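Local atomic coordinates of Rbstp0775 protein (PDB entry 1RZ3), a protein that is of unknown function but probably acts as an ATP-binding kinase of the phosphoribulokinase and uridine kinase family. Residues D60-R65 / L82-E87; F77-L82 / G132-R137. One frame throughout, in Å; residues are numbered along the deposited sequence.

Contact 1: D60-R65 / L82-E87; sequences DHIVER and LQWDVE
Val63 and Gln83 make the direct hydrogen bond of this contact: Val63 N donates to Gln83 O at 2.9 Å, with a nearly straight N-H...O angle of 161°. A second polar link passes through one water, which donates a hydrogen bond to His61 O and accepts one from Asp85 N, bridging two backbone groups that do not meet directly. The two segments belong to the P-loop NTPase fold of the family, where 60-65 follows the outer sheet strand 53-57, while residues 82-87 lead from helix 75-82 into helix 86-94. Asp85 sits at the N-cap of the latter helix; its short carboxylate can turn back so that OD1 accepts from Trp88 N. Apolar contacts centre on Ile62 and Trp84. The methyl CG2 of Ile62, anti to its own carbonyl carbon, lies over one indole face in a CH-pi contact, 3.6 Å from the centroid of the five-membered ring. Trp84 NE1 donates to Met58 O, which helps fix the rotation of the ring, so a tryptophan offers both a broad apolar face and a polar edge here. Gln83 CG, anti to its backbone N (chi1 -173°), covers the same face near the rim and touches Ile62 CG2 at 3.6 Å. Branching at CB lets Val63 place CG2 against Leu82 O, 3.3 Å away, while its backbone N holds the next carbonyl.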
loop_
_atom_site.group_PDB
_atom_site.type_symbol
_atom_site.label_atom_id
_atom_site.label_comp_id
_atom_site.label_asym_id
_atom_site.label_seq_id
_atom_site.Cartn_x
_atom_site.Cartn_y
_atom_site.Cartn_z
ATOM N N ASP A 60 -7.578 2.123 -3.892
ATOM C CA ASP A 60 -8.891 2.696 -3.587
ATOM C C ASP A 60 -8.777 4.214 -3.498
ATOM O O ASP A 60 -9.774 4.932 -3.624
ATOM C CB ASP A 60 -9.415 2.240 -2.211
ATOM C CG ASP A 60 -9.853 0.788 -2.177
ATOM O OD1 ASP A 60 -10.302 0.266 -3.214
ATOM O OD2 ASP A 60 -9.770 0.178 -1.088
ATOM N N HIS A 61 -7.563 4.712 -3.287
ATOM C CA HIS A 61 -7.402 6.145 -3.079
ATOM C C HIS A 61 -6.673 6.960 -4.134
ATOM O O HIS A 61 -5.918 7.879 -3.810
ATOM C CB HIS A 61 -6.757 6.352 -1.710
ATOM C CG HIS A 61 -7.417 5.563 -0.623
ATOM N ND1 HIS A 61 -8.719 5.790 -0.227
ATOM C CD2 HIS A 61 -6.984 4.504 0.102
ATOM C CE1 HIS A 61 -9.059 4.903 0.691
ATOM N NE2 HIS A 61 -8.025 4.111 0.909
ATOM N N ILE A 62 -6.915 6.630 -5.395
ATOM C CA ILE A 62 -6.300 7.351 -6.498
ATOM C C ILE A 62 -7.260 8.434 -6.992
ATOM O O ILE A 62 -8.446 8.444 -6.631
ATOM C CB ILE A 62 -5.964 6.403 -7.663
ATOM C CG1 ILE A 62 -7.235 5.709 -8.162
ATOM C CG2 ILE A 62 -4.935 5.378 -7.211
ATOM C CD1 ILE A 62 -7.031 4.886 -9.406
ATOM N N VAL A 63 -6.740 9.346 -7.808
ATOM C CA VAL A 63 -7.534 10.433 -8.360
ATOM C C VAL A 63 -8.299 10.000 -9.608
ATOM O O VAL A 63 -8.071 8.920 -10.143
ATOM C CB VAL A 63 -6.640 11.637 -8.718
ATOM C CG1 VAL A 63 -5.920 12.131 -7.471
ATOM C CG2 VAL A 63 -5.629 11.235 -9.792
ATOM N N GLU A 64 -9.210 10.856 -10.061
ATOM C CA GLU A 64 -10.023 10.586 -11.247
ATOM C C GLU A 64 -9.151 10.492 -12.504
ATOM O O GLU A 64 -8.047 11.038 -12.541
ATOM C CB GLU A 64 -11.052 11.706 -11.424
ATOM C CG GLU A 64 -10.412 13.080 -11.511
ATOM C CD GLU A 64 -11.412 14.212 -11.416
ATOM O OE1 GLU A 64 -12.276 14.328 -12.311
ATOM O OE2 GLU A 64 -11.329 14.989 -10.440
ATOM N N ARG A 65 -9.658 9.809 -13.527
ATOM C CA ARG A 65 -8.927 9.639 -14.785
ATOM C C ARG A 65 -8.424 10.968 -15.342
ATOM O O ARG A 65 -7.270 11.087 -15.753
ATOM C CB ARG A 65 -9.820 8.973 -15.837
ATOM C CG ARG A 65 -10.239 7.551 -15.513
ATOM C CD ARG A 65 -11.247 7.030 -16.531
ATOM N NE ARG A 65 -11.780 5.725 -16.149
ATOM C CZ ARG A 65 -12.783 5.109 -16.768
ATOM N NH1 ARG A 65 -13.377 5.676 -17.812
ATOM N NH2 ARG A 65 -13.197 3.922 -16.342
ATOM N N LEU A 82 1.160 11.720 -10.176
ATOM C CA LEU A 82 -0.184 12.284 -10.213
ATOM C C LEU A 82 -1.327 11.356 -9.831
ATOM O O LEU A 82 -2.379 11.825 -9.400
ATOM C CB LEU A 82 -0.457 12.864 -11.606
ATOM C CG LEU A 82 0.600 13.847 -12.123
ATOM C CD1 LEU A 82 0.159 14.397 -13.471
ATOM C CD2 LEU A 82 0.804 14.973 -11.117
ATOM N N GLN A 83 -1.134 10.050 -9.986
ATOM C CA GLN A 83 -2.195 9.095 -9.679
ATOM C C GLN A 83 -2.684 9.161 -8.229
ATOM O O GLN A 83 -3.857 8.883 -7.947
ATOM C CB GLN A 83 -1.745 7.673 -10.023
ATOM C CG GLN A 83 -2.856 6.643 -9.890
ATOM C CD GLN A 83 -2.743 5.539 -10.917
ATOM O OE1 GLN A 83 -2.667 5.805 -12.115
ATOM N NE2 GLN A 83 -2.738 4.292 -10.456
ATOM N N TRP A 84 -1.778 9.504 -7.316
ATOM C CA TRP A 84 -2.114 9.642 -5.899
ATOM C C TRP A 84 -1.814 11.070 -5.464
ATOM O O TRP A 84 -0.791 11.634 -5.853
ATOM C CB TRP A 84 -1.268 8.700 -5.031
ATOM C CG TRP A 84 -1.667 7.271 -5.106
ATOM C CD1 TRP A 84 -2.601 6.639 -4.338
ATOM C CD2 TRP A 84 -1.188 6.301 -6.040
ATOM N NE1 TRP A 84 -2.738 5.330 -4.739
ATOM C CE2 TRP A 84 -1.881 5.095 -5.783
ATOM C CE3 TRP A 84 -0.242 6.331 -7.072
ATOM C CZ2 TRP A 84 -1.658 3.930 -6.522
ATOM C CZ3 TRP A 84 -0.019 5.171 -7.809
ATOM C CH2 TRP A 84 -0.725 3.989 -7.529
ATOM N N ASP A 85 -2.709 11.655 -4.673
ATOM C CA ASP A 85 -2.488 12.999 -4.150
ATOM C C ASP A 85 -1.663 12.703 -2.904
ATOM O O ASP A 85 -2.196 12.592 -1.792
ATOM C CB ASP A 85 -3.813 13.656 -3.759
ATOM C CG ASP A 85 -3.645 15.106 -3.372
ATOM O OD1 ASP A 85 -2.560 15.465 -2.869
ATOM O OD2 ASP A 85 -4.604 15.885 -3.553
ATOM N N VAL A 86 -0.360 12.544 -3.108
ATOM C CA VAL A 86 0.566 12.199 -2.040
ATOM C C VAL A 86 0.466 13.063 -0.788
ATOM O O VAL A 86 0.418 12.540 0.323
ATOM C CB VAL A 86 2.019 12.227 -2.563
ATOM C CG1 VAL A 86 2.988 11.865 -1.453
ATOM C CG2 VAL A 86 2.157 11.257 -3.730
ATOM N N GLU A 87 0.425 14.376 -0.969
ATOM C CA GLU A 87 0.344 15.297 0.162
ATOM C C GLU A 87 -0.971 15.193 0.936
ATOM O O GLU A 87 -0.975 15.214 2.166
ATOM C CB GLU A 87 0.556 16.727 -0.340
ATOM C CG GLU A 87 0.391 17.809 0.698
ATOM C CD GLU A 87 0.595 19.189 0.090
ATOM O OE1 GLU A 87 0.092 19.424 -1.032
ATOM O OE2 GLU A 87 1.250 20.032 0.726
HETATM O O HOH W 1 -5.247 10.400 -4.207
#

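Contact 2: F77-L82 / G132-R137; sequences FEYYYL and GVFLQR
Tyr80 and Phe134 mark the nearest backbone approach, with CA atoms 7.7 Å apart, where helix 75-82 faces the type I turn from Phe134 to Arg137. The helix widens into a pi-type turn at 78-82, and Tyr80 O accepts from the guanidinium of Arg137: NH2 bonds to it at 3.0 Å and NH1 at 3.1 Å. Two N-H groups thus grip one carbonyl oxygen lying near the guanidinium plane. The same cation covers the Tyr80 ring, its CZ 4.4 Å from the centroid; arginine suits the place because its flat, charged end can hold a carbonyl oxygen while lying over an aromatic face. Tyr79, Tyr80 and Phe134 form an aromatic cluster between helix 75-82 and the loop that follows strand 127-132 of the P-loop NTPase fold. CG of Tyr79 and of Tyr80 is anti to the backbone N (chi1 -180° and -170°). Flat rings let Phe134 offer a face to the edge of Tyr80, with planes at 70°, and an edge to the face of Tyr79, Phe134 CZ lying 3.5 Å from Tyr79 CE2. Val133 CG2 covers the other Phe134 face, and Tyr79 OH reaches Val133 CG1 tip to tip at 3.8 Å. Tyr183 of helix 169-187 adds another edge-to-face partner for Phe134.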
loop_
_atom_site.group_PDB
_atom_site.type_symbol
_atom_site.label_atom_id
_atom_site.label_comp_id
_atom_site.label_asym_id
_atom_site.label_seq_id
_atom_site.Cartn_x
_atom_site.Cartn_y
_atom_site.Cartn_z
ATOM N N PHE A 77 5.265 9.453 -15.295
ATOM C CA PHE A 77 5.123 10.574 -14.376
ATOM C C PHE A 77 3.695 10.667 -13.840
ATOM O O PHE A 77 3.486 10.986 -12.668
ATOM C CB PHE A 77 5.493 11.874 -15.093
ATOM C CG PHE A 77 5.568 13.070 -14.190
ATOM C CD1 PHE A 77 6.770 13.436 -13.599
ATOM C CD2 PHE A 77 4.433 13.828 -13.928
ATOM C CE1 PHE A 77 6.847 14.544 -12.755
ATOM C CE2 PHE A 77 4.497 14.938 -13.085
ATOM C CZ PHE A 77 5.708 15.297 -12.497
ATOM N N GLU A 78 2.720 10.403 -14.705
ATOM C CA GLU A 78 1.313 10.451 -14.316
ATOM C C GLU A 78 1.041 9.369 -13.274
ATOM O O GLU A 78 0.371 9.599 -12.266
ATOM C CB GLU A 78 0.406 10.201 -15.527
ATOM C CG GLU A 78 0.602 11.161 -16.691
ATOM C CD GLU A 78 -0.432 10.969 -17.783
ATOM O OE1 GLU A 78 -0.693 9.811 -18.163
ATOM O OE2 GLU A 78 -0.983 11.979 -18.271
ATOM N N TYR A 79 1.569 8.182 -13.540
ATOM C CA TYR A 79 1.388 7.037 -12.661
ATOM C C TYR A 79 2.093 7.193 -11.312
ATOM O O TYR A 79 1.507 6.919 -10.263
ATOM C CB TYR A 79 1.874 5.775 -13.384
ATOM C CG TYR A 79 1.747 4.478 -12.604
ATOM C CD1 TYR A 79 0.622 4.206 -11.829
ATOM C CD2 TYR A 79 2.735 3.495 -12.697
ATOM C CE1 TYR A 79 0.482 2.978 -11.165
ATOM C CE2 TYR A 79 2.603 2.273 -12.044
ATOM C CZ TYR A 79 1.478 2.022 -11.283
ATOM O OH TYR A 79 1.350 0.804 -10.660
ATOM N N TYR A 80 3.338 7.655 -11.329
ATOM C CA TYR A 80 4.083 7.795 -10.085
ATOM C C TYR A 80 3.786 9.046 -9.258
ATOM O O TYR A 80 3.718 8.979 -8.027
ATOM C CB TYR A 80 5.592 7.743 -10.356
ATOM C CG TYR A 80 6.417 7.642 -9.089
ATOM C CD1 TYR A 80 6.543 6.426 -8.413
ATOM C CD2 TYR A 80 7.017 8.772 -8.531
ATOM C CE1 TYR A 80 7.237 6.337 -7.214
ATOM C CE2 TYR A 80 7.714 8.696 -7.330
ATOM C CZ TYR A 80 7.819 7.476 -6.676
ATOM O OH TYR A 80 8.497 7.394 -5.484
ATOM N N TYR A 81 3.607 10.183 -9.924
ATOM C CA TYR A 81 3.382 11.444 -9.215
ATOM C C TYR A 81 1.972 12.017 -9.173
ATOM O O TYR A 81 1.625 12.731 -8.232
ATOM C CB TYR A 81 4.311 12.522 -9.781
ATOM C CG TYR A 81 5.741 12.421 -9.311
ATOM C CD1 TYR A 81 6.063 12.623 -7.971
ATOM C CD2 TYR A 81 6.771 12.136 -10.205
ATOM C CE1 TYR A 81 7.377 12.544 -7.528
ATOM C CE2 TYR A 81 8.094 12.059 -9.775
ATOM C CZ TYR A 81 8.386 12.265 -8.432
ATOM O OH TYR A 81 9.681 12.186 -7.986
ATOM N N LEU A 82 1.160 11.720 -10.176
ATOM C CA LEU A 82 -0.184 12.284 -10.213
ATOM C C LEU A 82 -1.327 11.356 -9.831
ATOM O O LEU A 82 -2.379 11.825 -9.400
ATOM C CB LEU A 82 -0.457 12.864 -11.606
ATOM C CG LEU A 82 0.600 13.847 -12.123
ATOM C CD1 LEU A 82 0.159 14.397 -13.471
ATOM C CD2 LEU A 82 0.804 14.973 -11.117
ATOM N N GLY A 132 -0.076 -1.545 -1.357
ATOM C CA GLY A 132 -0.157 -0.743 -2.565
ATOM C C GLY A 132 1.189 -0.580 -3.230
ATOM O O GLY A 132 2.202 -1.058 -2.724
ATOM N N VAL A 133 1.208 0.089 -4.375
ATOM C CA VAL A 133 2.459 0.318 -5.080
ATOM C C VAL A 133 3.080 1.626 -4.597
ATOM O O VAL A 133 2.369 2.534 -4.153
ATOM C CB VAL A 133 2.232 0.391 -6.610
ATOM C CG1 VAL A 133 1.298 1.534 -6.945
ATOM C CG2 VAL A 133 3.558 0.554 -7.326
ATOM N N PHE A 134 4.407 1.700 -4.667
ATOM C CA PHE A 134 5.164 2.880 -4.271
ATOM C C PHE A 134 4.871 3.319 -2.833
ATOM O O PHE A 134 4.771 4.513 -2.567
ATOM C CB PHE A 134 4.855 4.058 -5.213
ATOM C CG PHE A 134 4.830 3.694 -6.678
ATOM C CD1 PHE A 134 5.873 2.974 -7.255
ATOM C CD2 PHE A 134 3.769 4.103 -7.490
ATOM C CE1 PHE A 134 5.867 2.666 -8.620
ATOM C CE2 PHE A 134 3.750 3.802 -8.862
ATOM C CZ PHE A 134 4.803 3.081 -9.426
ATOM N N LEU A 135 4.740 2.367 -1.913
ATOM C CA LEU A 135 4.443 2.702 -0.520
ATOM C C LEU A 135 5.588 3.381 0.216
ATOM O O LEU A 135 5.362 4.126 1.169
ATOM C CB LEU A 135 4.076 1.447 0.274
ATOM C CG LEU A 135 2.746 0.739 0.031
ATOM C CD1 LEU A 135 2.566 -0.317 1.130
ATOM C CD2 LEU A 135 1.593 1.741 0.070
ATOM N N GLN A 136 6.817 3.108 -0.211
ATOM C CA GLN A 136 7.974 3.667 0.462
ATOM C C GLN A 136 8.487 4.999 -0.057
ATOM O O GLN A 136 9.669 5.314 0.081
ATOM C CB GLN A 136 9.091 2.623 0.493
ATOM C CG GLN A 136 8.678 1.390 1.290
ATOM C CD GLN A 136 9.751 0.334 1.341
ATOM O OE1 GLN A 136 9.911 -0.467 0.411
ATOM N NE2 GLN A 136 10.507 0.330 2.423
ATOM N N ARG A 137 7.603 5.794 -0.652
ATOM C CA ARG A 137 8.036 7.104 -1.101
ATOM C C ARG A 137 8.333 7.879 0.192
ATOM O O ARG A 137 7.713 7.633 1.232
ATOM C CB ARG A 137 6.959 7.783 -1.960
ATOM C CG ARG A 137 5.564 7.810 -1.390
ATOM C CD ARG A 137 4.615 8.557 -2.342
ATOM N NE ARG A 137 4.018 7.724 -3.388
ATOM C CZ ARG A 137 4.094 7.983 -4.693
ATOM N NH1 ARG A 137 4.756 9.049 -5.131
ATOM N NH2 ARG A 137 3.468 7.203 -5.563
#

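The centres of contacts 1 and 2 lie about 9 Å apart, on the same side of the chain's centre, and Leu82 belongs to both. Along the chain the segments alternate in the order 60-65, 77-82, 82-87, 132-137. Helix 75-82 and the connection to helix 86-94 pack on loops that follow strands 53-57 and 127-132, neighbours in the parallel sheet. The indole of Trp84 joins the two contacts: its CH2 packs on Val133 CG1 at 3.2 Å and its CZ3 on Tyr79 O at 3.4 Å. Val133 lies near the probable Walker A loop and Tyr79 touches Ser31 within it, so contact 2 borders the presumed nucleotide site.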